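Local coordinates for protein ParA (PDB 3EZF) that probably acts as a P-loop ATPase in plasmid partition and regulates transcription in an ADP-dependent manner, at residues 113-118 against 288-293; 145-150 against 390-395; 332-337 against 341-346. All coordinates share one frame; numbering follows the deposited sequence.

Interaction 1. Residues 113-118 against 288-293; sequences VIFVVN and LKYLTR
Phe-115 and Val-117 meet Tyr-290 between sheet and helix, the backbones coming nearest at Val-117 CA and Leu-291 CA, 9.3 Å apart. Residues 113-116 run as strand, and Val-117 is the centre of an inverse gamma turn, with a weak bond of 3.2 Å from Asn-118 N to Val-116 O. On the other side, residues 288-291 are the last turn of helix 281-291, where Thr-292 N still bonds back to Leu-288 O.

One long side chain spans most of this distance. With CG anti to its backbone N (chi1 -178°), Tyr-290 reaches out from the helix to the strand. The side chains of Val-117 and Tyr-290 run antiparallel alongside one another, and the CG1 methyl of Val-117 reaches the ring obliquely, 3.5 Å from Tyr-290 CE1. Strand 112-116 is the one that in P-loop NTPases leads into the phosphate-binding loop, here probably of the deviant Walker A kind to judge from the sequence. It lies between parallel strands 250-254 and 272-277, to both of which its backbone is hydrogen-bonded. Valine suits its buried place because its short, branched side chain offers a compact apolar surface to the ring.

Farther back along the strand, Phe-115 receives the outer end of the tyrosine: Tyr-290 OH lies at the edge of the phenylalanine ring, near its plane and 4.4 Å from Phe-115 CE2, a loose approach. Phenylalanine is large enough to fill the ground between sheet and helices, and it also packs on Leu-263 and Leu-267 of helix 261-267. Tyr-290 touches Leu-263 as well, while just past the helix Arg-293 forms salt bridges with Glu-296 and with Asp-211 of the second subunit.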
loop_
_atom_site.group_PDB
_atom_site.type_symbol
_atom_site.label_atom_id
_atom_site.label_comp_id
_atom_site.label_asym_id
_atom_site.label_seq_id
_atom_site.Cartn_x
_atom_site.Cartn_y
_atom_site.Cartn_z
ATOM N N VAL A 113 2.694 24.908 1.015
ATOM C CA VAL A 113 2.393 23.555 0.555
ATOM C C VAL A 113 3.471 22.525 0.901
ATOM O O VAL A 113 4.629 22.640 0.479
ATOM C CB VAL A 113 2.135 23.547 -0.960
ATOM C CG1 VAL A 113 1.739 22.160 -1.422
ATOM C CG2 VAL A 113 1.048 24.516 -1.275
ATOM N N ILE A 114 3.060 21.501 1.648
ATOM C CA ILE A 114 3.951 20.443 2.103
ATOM C C ILE A 114 3.745 19.105 1.394
ATOM O O ILE A 114 2.728 18.450 1.575
ATOM C CB ILE A 114 3.760 20.251 3.606
ATOM C CG1 ILE A 114 4.176 21.534 4.332
ATOM C CG2 ILE A 114 4.539 19.050 4.081
ATOM C CD1 ILE A 114 3.193 22.001 5.386
ATOM N N PHE A 115 4.715 18.699 0.589
ATOM C CA PHE A 115 4.619 17.438 -0.128
ATOM C C PHE A 115 5.129 16.339 0.786
ATOM O O PHE A 115 6.329 16.270 1.045
ATOM C CB PHE A 115 5.473 17.478 -1.394
ATOM C CG PHE A 115 5.393 16.223 -2.204
ATOM C CD1 PHE A 115 4.496 16.116 -3.264
ATOM C CD2 PHE A 115 6.163 15.118 -1.862
ATOM C CE1 PHE A 115 4.364 14.916 -3.969
ATOM C CE2 PHE A 115 6.043 13.917 -2.551
ATOM C CZ PHE A 115 5.143 13.813 -3.608
ATOM N N VAL A 116 4.233 15.482 1.273
ATOM C CA VAL A 116 4.622 14.391 2.173
ATOM C C VAL A 116 5.068 13.147 1.412
ATOM O O VAL A 116 4.285 12.581 0.654
ATOM C CB VAL A 116 3.460 13.994 3.096
ATOM C CG1 VAL A 116 3.957 13.082 4.205
ATOM C CG2 VAL A 116 2.826 15.232 3.679
ATOM N N VAL A 117 6.320 12.734 1.633
ATOM C CA VAL A 117 6.922 11.567 0.977
ATOM C C VAL A 117 6.549 10.249 1.639
ATOM O O VAL A 117 7.293 9.729 2.461
ATOM C CB VAL A 117 8.457 11.684 0.964
ATOM C CG1 VAL A 117 9.091 10.391 0.465
ATOM C CG2 VAL A 117 8.866 12.840 0.080
ATOM N N ASN A 118 5.404 9.698 1.260
ATOM C CA ASN A 118 4.951 8.451 1.839
ATOM C C ASN A 118 5.257 7.282 0.929
ATOM O O ASN A 118 4.640 7.130 -0.130
ATOM C CB ASN A 118 3.453 8.498 2.101
ATOM C CG ASN A 118 3.045 7.589 3.239
ATOM O OD1 ASN A 118 3.448 7.804 4.390
ATOM N ND2 ASN A 118 2.253 6.554 2.927
ATOM N N LEU A 288 15.863 5.585 0.683
ATOM C CA LEU A 288 17.088 6.130 0.097
ATOM C C LEU A 288 17.017 5.953 -1.402
ATOM O O LEU A 288 17.292 6.872 -2.170
ATOM C CB LEU A 288 18.330 5.406 0.621
ATOM C CG LEU A 288 18.740 5.615 2.076
ATOM C CD1 LEU A 288 20.075 4.939 2.299
ATOM C CD2 LEU A 288 18.853 7.091 2.379
ATOM N N LYS A 289 16.647 4.750 -1.807
ATOM C CA LYS A 289 16.503 4.425 -3.213
ATOM C C LYS A 289 15.569 5.486 -3.816
ATOM O O LYS A 289 15.846 6.046 -4.876
ATOM C CB LYS A 289 15.879 3.027 -3.345
ATOM C CG LYS A 289 16.300 2.238 -4.569
ATOM C CD LYS A 289 17.755 1.811 -4.470
ATOM C CE LYS A 289 18.118 0.839 -5.574
ATOM N NZ LYS A 289 17.315 -0.403 -5.447
ATOM N N TYR A 290 14.470 5.763 -3.114
ATOM C CA TYR A 290 13.477 6.740 -3.554
ATOM C C TYR A 290 14.047 8.148 -3.604
ATOM O O TYR A 290 13.849 8.871 -4.584
ATOM C CB TYR A 290 12.262 6.711 -2.623
ATOM C CG TYR A 290 11.149 7.654 -3.031
ATOM C CD1 TYR A 290 11.097 8.960 -2.540
ATOM C CD2 TYR A 290 10.122 7.228 -3.870
ATOM C CE1 TYR A 290 10.047 9.826 -2.880
ATOM C CE2 TYR A 290 9.074 8.080 -4.214
ATOM C CZ TYR A 290 9.039 9.374 -3.707
ATOM O OH TYR A 290 7.992 10.210 -4.016
ATOM N N LEU A 291 14.752 8.538 -2.548
ATOM C CA LEU A 291 15.336 9.868 -2.496
ATOM C C LEU A 291 16.244 10.088 -3.700
ATOM O O LEU A 291 16.122 11.079 -4.421
ATOM C CB LEU A 291 16.141 10.047 -1.198
ATOM C CG LEU A 291 15.386 10.084 0.133
ATOM C CD1 LEU A 291 16.362 10.266 1.287
ATOM C CD2 LEU A 291 14.382 11.216 0.107
ATOM N N THR A 292 17.151 9.146 -3.921
ATOM C CA THR A 292 18.094 9.253 -5.015
ATOM C C THR A 292 17.413 9.340 -6.374
ATOM O O THR A 292 18.069 9.354 -7.408
ATOM C CB THR A 292 19.065 8.077 -4.993
ATOM O OG1 THR A 292 19.879 8.112 -6.167
ATOM C CG2 THR A 292 18.315 6.773 -4.943
ATOM N N ARG A 293 16.093 9.454 -6.378
ATOM C CA ARG A 293 15.375 9.522 -7.636
ATOM C C ARG A 293 14.641 10.839 -7.879
ATOM O O ARG A 293 14.046 11.032 -8.948
ATOM C CB ARG A 293 14.381 8.372 -7.704
ATOM C CG ARG A 293 14.151 7.869 -9.100
ATOM C CD ARG A 293 14.861 6.539 -9.357
ATOM N NE ARG A 293 14.800 6.201 -10.774
ATOM C CZ ARG A 293 14.941 4.978 -11.267
ATOM N NH1 ARG A 293 15.157 3.952 -10.459
ATOM N NH2 ARG A 293 14.839 4.778 -12.573
#

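Interaction 2. Residues 145-150 against 390-395; sequences HDLRIL and AVFDRI
Phe-392 reaches from helix 378-400 toward His-145 and Leu-147, which belong to the chain running into strand 149-153. The closest CA atoms, Phe-392 CA and Leu-147 CA, are 10.8 Å apart, and the phenylalanine side chain covers the distance. At CB a chi1 of -176° swings CG beside the carbonyl carbon and away from N, which carries the ring outward from the helix. Along one flank, CD2 is the first ring atom to find a partner, the CD2 methyl of Leu-147. The next atom, CE2, lies closer to that methyl, at 3.6 Å from Leu-147 CD2, and the methyl sits at the edge of the ring, near its plane.

At the far end CZ lies over one face of the His-145 imidazole, 3.4 Å above its plane and displaced toward the rim. The same CZ is 3.5 Å from His-145 NE2, and CE1, on the other flank, also comes close to this nitrogen. The two rings are nearly parallel, with planes at 22° and centroids 4.7 Å apart, but are slid so far that little overlap remains: an offset aromatic pair. Histidine fits here because it can lend a flat face to the phenylalanine at the margin of the core, whereas Leu-147 supplies purely apolar branches farther in.

Phe-392 thus joins the C-terminal helix to the nucleotide-binding fold through aromatic and apolar packing. Its ring also touches Leu-136 of helix 129-138 and Phe-250 of strand 250-254; Leu-147 packs on the same two residues, and strand 149-153 continues from here into the parallel sheet.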
loop_
_atom_site.group_PDB
_atom_site.type_symbol
_atom_site.label_atom_id
_atom_site.label_comp_id
_atom_site.label_asym_id
_atom_site.label_seq_id
_atom_site.Cartn_x
_atom_site.Cartn_y
_atom_site.Cartn_z
ATOM N N HIS A 145 -2.325 29.772 17.245
ATOM C CA HIS A 145 -2.130 29.987 15.816
ATOM C C HIS A 145 -3.417 29.847 15.016
ATOM O O HIS A 145 -3.486 30.313 13.891
ATOM C CB HIS A 145 -1.093 29.010 15.253
ATOM C CG HIS A 145 0.271 29.153 15.851
ATOM N ND1 HIS A 145 0.979 30.333 15.824
ATOM C CD2 HIS A 145 1.058 28.256 16.500
ATOM C CE1 HIS A 145 2.142 30.164 16.431
ATOM N NE2 HIS A 145 2.212 28.914 16.849
ATOM N N ASP A 146 -4.433 29.211 15.593
ATOM C CA ASP A 146 -5.703 29.021 14.895
ATOM C C ASP A 146 -5.357 28.469 13.516
ATOM O O ASP A 146 -5.850 28.948 12.505
ATOM C CB ASP A 146 -6.429 30.363 14.740
ATOM C CG ASP A 146 -7.926 30.202 14.493
ATOM O OD1 ASP A 146 -8.367 29.076 14.193
ATOM O OD2 ASP A 146 -8.661 31.208 14.594
ATOM N N LEU A 147 -4.480 27.472 13.492
ATOM C CA LEU A 147 -4.023 26.842 12.253
ATOM C C LEU A 147 -5.143 26.282 11.369
ATOM O O LEU A 147 -6.075 25.632 11.851
ATOM C CB LEU A 147 -3.028 25.731 12.601
ATOM C CG LEU A 147 -1.569 25.933 12.188
ATOM C CD1 LEU A 147 -1.146 27.364 12.436
ATOM C CD2 LEU A 147 -0.679 24.940 12.939
ATOM N N ARG A 148 -5.047 26.567 10.073
ATOM C CA ARG A 148 -6.008 26.097 9.067
ATOM C C ARG A 148 -5.235 25.150 8.151
ATOM O O ARG A 148 -4.400 25.590 7.356
ATOM C CB ARG A 148 -6.526 27.266 8.253
ATOM C CG ARG A 148 -7.242 28.333 9.053
ATOM C CD ARG A 148 -7.496 29.537 8.160
ATOM N NE ARG A 148 -6.260 30.022 7.545
ATOM C CZ ARG A 148 -6.194 31.009 6.662
ATOM N NH1 ARG A 148 -7.297 31.629 6.270
ATOM N NH2 ARG A 148 -5.018 31.385 6.181
ATOM N N ILE A 149 -5.530 23.855 8.262
ATOM C CA ILE A 149 -4.835 22.811 7.521
ATOM C C ILE A 149 -5.677 22.032 6.500
ATOM O O ILE A 149 -6.807 21.585 6.790
ATOM C CB ILE A 149 -4.225 21.803 8.518
ATOM C CG1 ILE A 149 -3.331 22.551 9.513
ATOM C CG2 ILE A 149 -3.441 20.725 7.783
ATOM C CD1 ILE A 149 -2.593 21.653 10.511
ATOM N N LEU A 150 -5.110 21.859 5.306
ATOM C CA LEU A 150 -5.783 21.115 4.246
ATOM C C LEU A 150 -4.965 19.897 3.828
ATOM O O LEU A 150 -3.744 19.988 3.625
ATOM C CB LEU A 150 -6.005 21.996 3.023
ATOM C CG LEU A 150 -6.836 21.338 1.915
ATOM C CD1 LEU A 150 -8.282 21.251 2.362
ATOM C CD2 LEU A 150 -6.728 22.155 0.627
ATOM N N ALA A 390 8.088 19.901 17.001
ATOM C CA ALA A 390 9.351 19.828 16.266
ATOM C C ALA A 390 9.166 20.165 14.784
ATOM O O ALA A 390 9.891 20.979 14.208
ATOM C CB ALA A 390 9.941 18.439 16.413
ATOM N N VAL A 391 8.183 19.526 14.169
ATOM C CA VAL A 391 7.886 19.758 12.768
ATOM C C VAL A 391 7.438 21.206 12.592
ATOM O O VAL A 391 7.891 21.893 11.680
ATOM C CB VAL A 391 6.762 18.808 12.292
ATOM C CG1 VAL A 391 6.608 18.887 10.800
ATOM C CG2 VAL A 391 7.076 17.385 12.714
ATOM N N PHE A 392 6.555 21.672 13.475
ATOM C CA PHE A 392 6.056 23.034 13.383
ATOM C C PHE A 392 7.158 24.095 13.453
ATOM O O PHE A 392 7.140 25.071 12.701
ATOM C CB PHE A 392 5.024 23.296 14.475
ATOM C CG PHE A 392 4.395 24.656 14.376
ATOM C CD1 PHE A 392 5.032 25.780 14.912
ATOM C CD2 PHE A 392 3.203 24.829 13.674
ATOM C CE1 PHE A 392 4.498 27.054 14.743
ATOM C CE2 PHE A 392 2.660 26.100 13.499
ATOM C CZ PHE A 392 3.313 27.217 14.038
ATOM N N ASP A 393 8.123 23.908 14.350
ATOM C CA ASP A 393 9.204 24.876 14.489
ATOM C C ASP A 393 10.147 24.878 13.287
ATOM O O ASP A 393 10.664 25.932 12.908
ATOM C CB ASP A 393 9.966 24.624 15.794
ATOM C CG ASP A 393 9.090 24.829 17.012
ATOM O OD1 ASP A 393 8.562 25.954 17.179
ATOM O OD2 ASP A 393 8.920 23.866 17.792
ATOM N N ARG A 394 10.365 23.710 12.681
ATOM C CA ARG A 394 11.228 23.622 11.500
ATOM C C ARG A 394 10.661 24.500 10.402
ATOM O O ARG A 394 11.392 25.278 9.777
ATOM C CB ARG A 394 11.297 22.199 10.973
ATOM C CG ARG A 394 12.472 21.405 11.453
ATOM C CD ARG A 394 13.796 22.038 11.043
ATOM N NE ARG A 394 14.912 21.132 11.305
ATOM C CZ ARG A 394 15.102 20.483 12.455
ATOM N NH1 ARG A 394 14.255 20.628 13.474
ATOM N NH2 ARG A 394 16.138 19.670 12.580
ATOM N N ILE A 395 9.356 24.358 10.164
ATOM C CA ILE A 395 8.679 25.150 9.149
ATOM C C ILE A 395 8.948 26.619 9.405
ATOM O O ILE A 395 9.439 27.310 8.517
ATOM C CB ILE A 395 7.143 24.932 9.152
ATOM C CG1 ILE A 395 6.784 23.655 8.405
ATOM C CG2 ILE A 395 6.440 26.092 8.461
ATOM C CD1 ILE A 395 7.228 22.421 9.090
#

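Interaction 3. Residues 332-337 against 341-346; sequences LAREVY and ILDSSL
Ile-341 overlaps three side chains of the helix that precedes it, those of Ala-333, Arg-334 and Tyr-337. Its CG1 branch points away from the backbone N, at a chi1 of 178°, which sends CD1 in toward the helix: Ile-341 CD1 is 3.9 Å from Ala-333 CB, and it approaches the tyrosine ring obliquely, 3.7 Å from Tyr-337 CD1. Nearer the backbone, Ile-341 CB packs on Tyr-337 CB at 3.5 Å. A branched, apolar residue can serve both inner neighbours in this way and still present its other methyl, CG2, to a third.

That methyl packs against the stem of Arg-334, whose chain crosses the isoleucine at about a right angle. Arg-334 is bent at chi2 (-97°), and its CD and NE both come to 3.4 Å from Ile-341 CG2. The guanidinium continues obliquely past the loop, where Arg-334 NH2 lies 3.7 Å from Leu-342 O. Asp-343 is of opposite charge but too distant for a salt bridge, with Arg-334 NH2 and Asp-343 OD1 4.2 Å apart; its firm partner is Arg-394, bound through OD2. Arginine suits this exposed position, with an apolar stem to lie on the isoleucine and a charged end.

The contact folds the loop after helix 324-337 back on the last turns of that helix. Tyr-337, its hydroxyl hydrogen-bonded to Thr-277, packs beside Thr-287 and Leu-291 of helix 281-291. Ala-333, small enough to let the sheet come close, touches Met-317 of edge strand 312-317, while Leu-342 bonds through its backbone to Gly-315 of that strand and rests on Phe-387 of helix 378-400.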
loop_
_atom_site.group_PDB
_atom_site.type_symbol
_atom_site.label_atom_id
_atom_site.label_comp_id
_atom_site.label_asym_id
_atom_site.label_seq_id
_atom_site.Cartn_x
_atom_site.Cartn_y
_atom_site.Cartn_z
ATOM N N LEU A 332 22.601 6.870 10.091
ATOM C CA LEU A 332 22.811 6.997 8.651
ATOM C C LEU A 332 21.837 8.019 8.060
ATOM O O LEU A 332 22.037 8.516 6.951
ATOM C CB LEU A 332 22.615 5.638 7.971
ATOM C CG LEU A 332 23.520 4.514 8.470
ATOM C CD1 LEU A 332 23.186 3.223 7.753
ATOM C CD2 LEU A 332 24.969 4.901 8.238
ATOM N N ALA A 333 20.780 8.325 8.813
ATOM C CA ALA A 333 19.772 9.291 8.387
ATOM C C ALA A 333 20.377 10.691 8.410
ATOM O O ALA A 333 20.303 11.431 7.424
ATOM C CB ALA A 333 18.560 9.230 9.314
ATOM N N ARG A 334 20.971 11.046 9.547
ATOM C CA ARG A 334 21.601 12.347 9.698
ATOM C C ARG A 334 22.547 12.605 8.529
ATOM O O ARG A 334 22.723 13.744 8.109
ATOM C CB ARG A 334 22.351 12.411 11.033
ATOM C CG ARG A 334 21.492 12.887 12.205
ATOM C CD ARG A 334 21.695 14.385 12.449
ATOM N NE ARG A 334 20.751 14.962 13.409
ATOM C CZ ARG A 334 20.534 14.494 14.635
ATOM N NH1 ARG A 334 21.187 13.422 15.071
ATOM N NH2 ARG A 334 19.672 15.110 15.432
ATOM N N GLU A 335 23.145 11.537 8.002
ATOM C CA GLU A 335 24.057 11.642 6.864
ATOM C C GLU A 335 23.399 12.362 5.694
ATOM O O GLU A 335 23.598 13.559 5.491
ATOM C CB GLU A 335 24.474 10.257 6.385
ATOM C CG GLU A 335 25.644 9.653 7.123
ATOM C CD GLU A 335 25.339 9.340 8.567
ATOM O OE1 GLU A 335 24.992 10.282 9.312
ATOM O OE2 GLU A 335 25.451 8.153 8.955
ATOM N N VAL A 336 22.617 11.606 4.929
ATOM C CA VAL A 336 21.906 12.121 3.768
ATOM C C VAL A 336 21.244 13.478 4.017
ATOM O O VAL A 336 21.671 14.505 3.476
ATOM C CB VAL A 336 20.835 11.101 3.292
ATOM C CG1 VAL A 336 21.510 9.908 2.649
ATOM C CG2 VAL A 336 19.998 10.634 4.466
ATOM N N TYR A 337 20.206 13.472 4.846
ATOM C CA TYR A 337 19.470 14.683 5.167
ATOM C C TYR A 337 20.355 15.794 5.725
ATOM O O TYR A 337 19.943 16.950 5.784
ATOM C CB TYR A 337 18.365 14.357 6.169
ATOM C CG TYR A 337 17.420 13.290 5.691
ATOM C CD1 TYR A 337 17.442 12.012 6.237
ATOM C CD2 TYR A 337 16.509 13.558 4.683
ATOM C CE1 TYR A 337 16.572 11.031 5.787
ATOM C CE2 TYR A 337 15.637 12.588 4.227
ATOM C CZ TYR A 337 15.672 11.327 4.777
ATOM O OH TYR A 337 14.797 10.381 4.301
ATOM N N ILE A 341 17.802 17.102 8.331
ATOM C CA ILE A 341 17.160 16.072 9.159
ATOM C C ILE A 341 16.553 16.724 10.404
ATOM O O ILE A 341 17.046 17.756 10.863
ATOM C CB ILE A 341 18.189 15.011 9.643
ATOM C CG1 ILE A 341 17.513 13.966 10.544
ATOM C CG2 ILE A 341 19.302 15.693 10.432
ATOM C CD1 ILE A 341 16.927 12.773 9.817
ATOM N N LEU A 342 15.492 16.128 10.945
ATOM C CA LEU A 342 14.861 16.658 12.150
ATOM C C LEU A 342 15.773 16.416 13.354
ATOM O O LEU A 342 16.820 15.775 13.232
ATOM C CB LEU A 342 13.498 15.994 12.400
ATOM C CG LEU A 342 12.234 16.780 12.021
ATOM C CD1 LEU A 342 11.006 16.046 12.519
ATOM C CD2 LEU A 342 12.276 18.168 12.636
ATOM N N ASP A 343 15.374 16.938 14.512
ATOM C CA ASP A 343 16.144 16.784 15.744
ATOM C C ASP A 343 15.333 15.917 16.678
ATOM O O ASP A 343 15.725 15.657 17.815
ATOM C CB ASP A 343 16.378 18.138 16.391
ATOM C CG ASP A 343 16.896 19.153 15.416
ATOM O OD1 ASP A 343 18.030 18.970 14.918
ATOM O OD2 ASP A 343 16.158 20.126 15.145
ATOM N N SER A 344 14.176 15.497 16.186
ATOM C CA SER A 344 13.289 14.629 16.932
ATOM C C SER A 344 12.676 13.693 15.903
ATOM O O SER A 344 12.467 14.071 14.747
ATOM C CB SER A 344 12.204 15.441 17.640
ATOM O OG SER A 344 12.149 15.091 19.015
ATOM N N SER A 345 12.420 12.460 16.319
ATOM C CA SER A 345 11.834 11.473 15.434
ATOM C C SER A 345 10.439 11.153 15.938
ATOM O O SER A 345 10.203 11.092 17.145
ATOM C CB SER A 345 12.691 10.206 15.416
ATOM O OG SER A 345 12.754 9.630 16.706
ATOM N N LEU A 346 9.514 10.968 15.005
ATOM C CA LEU A 346 8.134 10.654 15.340
ATOM C C LEU A 346 8.033 9.238 15.873
ATOM O O LEU A 346 8.493 8.306 15.234
ATOM C CB LEU A 346 7.253 10.793 14.097
ATOM C CG LEU A 346 5.859 10.162 14.110
ATOM C CD1 LEU A 346 5.023 10.754 15.236
ATOM C CD2 LEU A 346 5.197 10.389 12.757
#

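In the fold
From the N terminus, residues 113-118 open the first loop and 145-150 open the second before the first is closed. Interaction 1 closes at 288-293, tying the middle of the parallel sheet to helix 281-291; interaction 2 closes only at 390-395, bringing the C-terminal helix back to the sheet, so the two loops cross. Interaction 3 is a short local turn-back falling wholly within the span of interaction 2 and after interaction 1 has closed. It touches both: Val-336 packs against Leu-288 of interaction 1, and Ser-344 against Ala-390 of interaction 2. Interactions 1 and 3 also lie against the second subunit.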